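Long-range contact in paenibacillus xanthan lyase (Paenibacillus, PDB 6F2P), which cleaves the polysaccharide xanthan, probably by the beta-elimination mechanism of family 8 polysaccharide lyases: residues W456-V468 / A678-S692. Sequence-based numbering, arbitrary orientation.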
loop_
_atom_site.group_PDB
_atom_site.type_symbol
_atom_site.label_atom_id
_atom_site.label_comp_id
_atom_site.label_asym_id
_atom_site.label_seq_id
_atom_site.Cartn_x
_atom_site.Cartn_y
_atom_site.Cartn_z
ATOM N N TRP A 456 -4.021 7.224 5.559
ATOM C CA TRP A 456 -4.204 7.468 4.136
ATOM C C TRP A 456 -2.849 7.649 3.471
ATOM O O TRP A 456 -2.339 8.760 3.350
ATOM C CB TRP A 456 -5.060 8.718 3.913
ATOM C CG TRP A 456 -5.938 8.739 2.669
ATOM C CD1 TRP A 456 -7.290 8.937 2.641
ATOM C CD2 TRP A 456 -5.529 8.590 1.290
ATOM N NE1 TRP A 456 -7.752 8.914 1.345
ATOM C CE2 TRP A 456 -6.696 8.703 0.496
ATOM C CE3 TRP A 456 -4.300 8.372 0.655
ATOM C CZ2 TRP A 456 -6.671 8.605 -0.898
ATOM C CZ3 TRP A 456 -4.274 8.272 -0.734
ATOM C CH2 TRP A 456 -5.456 8.390 -1.497
ATOM N N ALA A 457 -2.261 6.543 3.044
ATOM C CA ALA A 457 -1.088 6.600 2.194
ATOM C C ALA A 457 -1.165 5.429 1.227
ATOM O O ALA A 457 -1.362 4.288 1.635
ATOM C CB ALA A 457 0.175 6.534 3.018
ATOM N N GLY A 458 -1.029 5.716 -0.058
ATOM C CA GLY A 458 -1.084 4.677 -1.062
ATOM C C GLY A 458 -1.599 5.241 -2.366
ATOM O O GLY A 458 -1.398 6.424 -2.660
ATOM N N GLY A 459 -2.276 4.401 -3.145
ATOM C CA GLY A 459 -2.776 4.814 -4.436
ATOM C C GLY A 459 -3.254 3.655 -5.277
ATOM O O GLY A 459 -3.426 2.543 -4.774
ATOM N N THR A 460 -3.478 3.930 -6.560
ATOM C CA THR A 460 -3.940 2.926 -7.508
ATOM C C THR A 460 -3.422 3.232 -8.916
ATOM O O THR A 460 -2.768 4.247 -9.138
ATOM C CB THR A 460 -5.478 2.811 -7.522
ATOM O OG1 THR A 460 -5.856 1.660 -8.280
ATOM C CG2 THR A 460 -6.117 4.043 -8.148
ATOM N N ASP A 461 -3.714 2.358 -9.870
ATOM C CA ASP A 461 -3.070 2.444 -11.171
ATOM C C ASP A 461 -3.930 1.878 -12.285
ATOM O O ASP A 461 -4.929 1.206 -12.039
ATOM C CB ASP A 461 -1.781 1.651 -11.143
ATOM C CG ASP A 461 -1.997 0.228 -10.678
ATOM O OD1 ASP A 461 -2.575 -0.570 -11.449
ATOM O OD2 ASP A 461 -1.591 -0.091 -9.539
ATOM N N ILE A 462 -3.510 2.121 -13.518
ATOM C CA ILE A 462 -4.236 1.603 -14.659
ATOM C C ILE A 462 -3.274 1.272 -15.804
ATOM O O ILE A 462 -2.233 1.918 -15.964
ATOM C CB ILE A 462 -5.369 2.575 -15.089
ATOM C CG1 ILE A 462 -6.576 1.792 -15.609
ATOM C CG2 ILE A 462 -4.874 3.585 -16.103
ATOM C CD1 ILE A 462 -7.852 2.610 -15.653
ATOM N N LEU A 463 -3.609 0.224 -16.558
ATOM C CA LEU A 463 -2.829 -0.205 -17.720
ATOM C C LEU A 463 -1.401 -0.608 -17.370
ATOM O O LEU A 463 -0.562 -0.801 -18.255
ATOM C CB LEU A 463 -2.832 0.886 -18.793
ATOM C CG LEU A 463 -4.226 1.257 -19.300
ATOM C CD1 LEU A 463 -4.164 2.322 -20.380
ATOM C CD2 LEU A 463 -4.926 0.017 -19.813
ATOM N N GLY A 464 -1.131 -0.748 -16.078
ATOM C CA GLY A 464 0.217 -0.997 -15.612
ATOM C C GLY A 464 1.206 0.092 -16.004
ATOM O O GLY A 464 2.411 -0.156 -16.006
ATOM N N GLN A 465 0.701 1.289 -16.317
ATOM C CA GLN A 465 1.523 2.382 -16.847
ATOM C C GLN A 465 1.252 3.748 -16.199
ATOM O O GLN A 465 2.120 4.619 -16.166
ATOM C CB GLN A 465 1.296 2.521 -18.352
ATOM C CG GLN A 465 1.756 1.341 -19.176
ATOM C CD GLN A 465 1.855 1.697 -20.636
ATOM O OE1 GLN A 465 2.580 2.625 -21.014
ATOM N NE2 GLN A 465 1.107 0.978 -21.472
ATOM N N TYR A 466 0.039 3.944 -15.707
ATOM C CA TYR A 466 -0.352 5.244 -15.181
ATOM C C TYR A 466 -0.830 5.055 -13.751
ATOM O O TYR A 466 -1.441 4.042 -13.416
ATOM C CB TYR A 466 -1.441 5.881 -16.067
ATOM C CG TYR A 466 -1.110 5.792 -17.540
ATOM C CD1 TYR A 466 0.117 6.234 -18.019
ATOM C CD2 TYR A 466 -2.007 5.233 -18.451
ATOM C CE1 TYR A 466 0.442 6.140 -19.366
ATOM C CE2 TYR A 466 -1.694 5.136 -19.810
ATOM C CZ TYR A 466 -0.466 5.594 -20.256
ATOM O OH TYR A 466 -0.135 5.497 -21.589
ATOM N N GLY A 467 -0.536 6.017 -12.892
ATOM C CA GLY A 467 -0.848 5.842 -11.493
ATOM C C GLY A 467 -1.143 7.152 -10.811
ATOM O O GLY A 467 -0.843 8.232 -11.334
ATOM N N VAL A 468 -1.743 7.042 -9.635
ATOM C CA VAL A 468 -2.039 8.181 -8.795
ATOM C C VAL A 468 -1.756 7.750 -7.359
ATOM O O VAL A 468 -2.161 6.656 -6.944
ATOM C CB VAL A 468 -3.517 8.627 -8.959
ATOM C CG1 VAL A 468 -4.445 7.433 -8.890
ATOM C CG2 VAL A 468 -3.895 9.665 -7.911
ATOM N N ALA A 678 -10.646 6.781 -0.846
ATOM C CA ALA A 678 -10.295 5.897 -1.944
ATOM C C ALA A 678 -9.318 6.560 -2.885
ATOM O O ALA A 678 -9.289 7.780 -3.007
ATOM C CB ALA A 678 -11.543 5.512 -2.700
ATOM N N SER A 679 -8.517 5.755 -3.560
ATOM C CA SER A 679 -7.745 6.256 -4.678
ATOM C C SER A 679 -8.334 5.610 -5.931
ATOM O O SER A 679 -8.542 4.398 -5.976
ATOM C CB SER A 679 -6.279 5.900 -4.513
ATOM O OG SER A 679 -5.507 6.503 -5.532
ATOM N N VAL A 680 -8.643 6.421 -6.935
ATOM C CA VAL A 680 -9.375 5.936 -8.098
ATOM C C VAL A 680 -8.726 6.422 -9.384
ATOM O O VAL A 680 -8.261 7.561 -9.450
ATOM C CB VAL A 680 -10.828 6.428 -8.054
ATOM C CG1 VAL A 680 -11.615 5.936 -9.258
ATOM C CG2 VAL A 680 -11.479 5.988 -6.755
ATOM N N MET A 681 -8.673 5.559 -10.396
ATOM C CA MET A 681 -8.175 5.960 -11.706
ATOM C C MET A 681 -9.074 5.413 -12.814
ATOM O O MET A 681 -9.481 4.258 -12.766
ATOM C CB MET A 681 -6.717 5.530 -11.891
ATOM C CG MET A 681 -6.111 5.927 -13.228
ATOM S SD MET A 681 -4.299 5.993 -13.222
ATOM C CE MET A 681 -4.060 7.567 -12.412
ATOM N N THR A 682 -9.401 6.256 -13.793
ATOM C CA THR A 682 -10.261 5.857 -14.907
ATOM C C THR A 682 -9.539 5.958 -16.250
ATOM O O THR A 682 -8.711 6.844 -16.463
ATOM C CB THR A 682 -11.556 6.709 -14.971
ATOM O OG1 THR A 682 -11.232 8.063 -15.323
ATOM C CG2 THR A 682 -12.307 6.690 -13.628
ATOM N N LYS A 683 -9.848 5.028 -17.145
ATOM C CA LYS A 683 -9.394 5.098 -18.530
ATOM C C LYS A 683 -10.598 4.970 -19.469
ATOM O O LYS A 683 -11.330 3.974 -19.427
ATOM C CB LYS A 683 -8.370 3.999 -18.820
ATOM C CG LYS A 683 -8.095 3.760 -20.296
ATOM C CD LYS A 683 -7.231 4.849 -20.913
ATOM C CE LYS A 683 -7.310 4.817 -22.450
ATOM N NZ LYS A 683 -6.091 5.399 -23.110
ATOM N N GLU A 684 -10.815 5.991 -20.295
ATOM C CA GLU A 684 -11.914 5.981 -21.255
ATOM C C GLU A 684 -11.434 5.856 -22.704
ATOM O O GLU A 684 -10.438 6.456 -23.101
ATOM C CB GLU A 684 -12.776 7.235 -21.105
ATOM C CG GLU A 684 -13.880 7.333 -22.150
ATOM C CD GLU A 684 -14.912 8.403 -21.842
ATOM O OE1 GLU A 684 -14.685 9.227 -20.924
ATOM O OE2 GLU A 684 -15.954 8.417 -22.529
ATOM N N THR A 685 -12.139 5.046 -23.479
ATOM C CA THR A 685 -11.924 4.960 -24.915
ATOM C C THR A 685 -13.292 5.022 -25.597
ATOM O O THR A 685 -14.323 5.135 -24.927
ATOM C CB THR A 685 -11.231 3.645 -25.313
ATOM O OG1 THR A 685 -12.180 2.570 -25.256
ATOM C CG2 THR A 685 -10.074 3.348 -24.392
ATOM N N ALA A 686 -13.307 4.944 -26.923
ATOM C CA ALA A 686 -14.573 4.970 -27.653
ATOM C C ALA A 686 -15.433 3.768 -27.291
ATOM O O ALA A 686 -16.649 3.892 -27.166
ATOM C CB ALA A 686 -14.341 5.019 -29.154
ATOM N N SER A 687 -14.793 2.618 -27.091
ATOM C CA SER A 687 -15.511 1.363 -26.889
ATOM C C SER A 687 -15.687 0.915 -25.430
ATOM O O SER A 687 -16.514 0.054 -25.145
ATOM C CB SER A 687 -14.843 0.246 -27.690
ATOM O OG SER A 687 -13.550 -0.036 -27.180
ATOM N N ASP A 688 -14.921 1.479 -24.504
ATOM C CA ASP A 688 -15.006 1.013 -23.121
ATOM C C ASP A 688 -14.577 2.030 -22.074
ATOM O O ASP A 688 -13.994 3.075 -22.379
ATOM C CB ASP A 688 -14.219 -0.287 -22.936
ATOM C CG ASP A 688 -12.794 -0.194 -23.462
ATOM O OD1 ASP A 688 -12.065 0.744 -23.074
ATOM O OD2 ASP A 688 -12.404 -1.062 -24.269
ATOM N N PHE A 689 -14.866 1.698 -20.826
ATOM C CA PHE A 689 -14.562 2.567 -19.709
ATOM C C PHE A 689 -14.069 1.700 -18.565
ATOM O O PHE A 689 -14.782 0.806 -18.102
ATOM C CB PHE A 689 -15.814 3.318 -19.286
ATOM C CG PHE A 689 -15.540 4.517 -18.456
ATOM C CD1 PHE A 689 -15.215 4.389 -17.119
ATOM C CD2 PHE A 689 -15.616 5.782 -19.007
ATOM C CE1 PHE A 689 -14.957 5.508 -16.346
ATOM C CE2 PHE A 689 -15.360 6.899 -18.247
ATOM C CZ PHE A 689 -15.032 6.765 -16.914
ATOM N N GLU A 690 -12.845 1.955 -18.114
ATOM C CA GLU A 690 -12.265 1.150 -17.050
ATOM C C GLU A 690 -12.019 1.974 -15.789
ATOM O O GLU A 690 -11.609 3.136 -15.856
ATOM C CB GLU A 690 -10.978 0.493 -17.530
ATOM C CG GLU A 690 -10.271 -0.288 -16.458
ATOM C CD GLU A 690 -8.946 -0.852 -16.923
ATOM O OE1 GLU A 690 -8.508 -0.519 -18.044
ATOM O OE2 GLU A 690 -8.347 -1.633 -16.159
ATOM N N ILE A 691 -12.286 1.368 -14.640
ATOM C CA ILE A 691 -12.073 2.031 -13.362
ATOM C C ILE A 691 -11.212 1.191 -12.418
ATOM O O ILE A 691 -11.426 -0.012 -12.264
ATOM C CB ILE A 691 -13.403 2.346 -12.675
ATOM C CG1 ILE A 691 -14.260 3.235 -13.569
ATOM C CG2 ILE A 691 -13.160 3.021 -11.327
ATOM C CD1 ILE A 691 -15.577 2.615 -13.954
ATOM N N SER A 692 -10.227 1.828 -11.799
ATOM C CA SER A 692 -9.390 1.157 -10.812
ATOM C C SER A 692 -9.607 1.787 -9.443
ATOM O O SER A 692 -9.567 3.012 -9.304
ATOM C CB SER A 692 -7.921 1.252 -11.202
ATOM O OG SER A 692 -7.106 0.492 -10.325
HETATM O O HOH W 1 -5.619 -2.141 -16.375
HETATM O O HOH W 2 -3.057 4.616 -22.988
#
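Met681 and Ile462 meet where two beta-hairpins pack face to face: 457-468, at the margin of the super-sandwich domain of this family 8 lyase, and 678-692, from the C-terminal beta-sandwich domain. Strands 457-462 and 678-684 run nearly parallel, 17° apart. A long, flexible thioether suits Met681, which reaches past Ile462 to the second strand of the other hairpin, 466-468: its CG leaves anti to the backbone N (chi1 -179°), and the later bend at chi3 carries CE to 3.5 Å from Val468 CG1. On the way SD passes 3.8 Å from Ile462 CG2. Branched Ile462 fills the space beside it by sending CD1 the other way, 3.5 Å from Lys683 CB, while Glu690, extended and coming from the opposite direction, brings its carboxylate carbon CD 3.8 Å from Ile462 CG1. Glu690 OE2 also accepts from a water that in turn accepts from Leu463 N, joining the hairpins at their wetter end. Lys683 lends its aliphatic part to Leu463, and its NZ bonds to Leu654 O. Next along the strands the side chains are small. Gly459, where a CB would collide with Val468 O, lays its CA 3.4 Å from Ser679 OG, which is hydrogen-bonded to Asn660 OD1. Thr460 sets CG2 over the Ser679 carbonyl, and its OG1 is hydrogen-bonded with Ser744 OG. Small and polar, Ser692 donates through OG to Asp461 O at 2.9 Å, in the carbonyl plane with a C=O...OG angle of 151°.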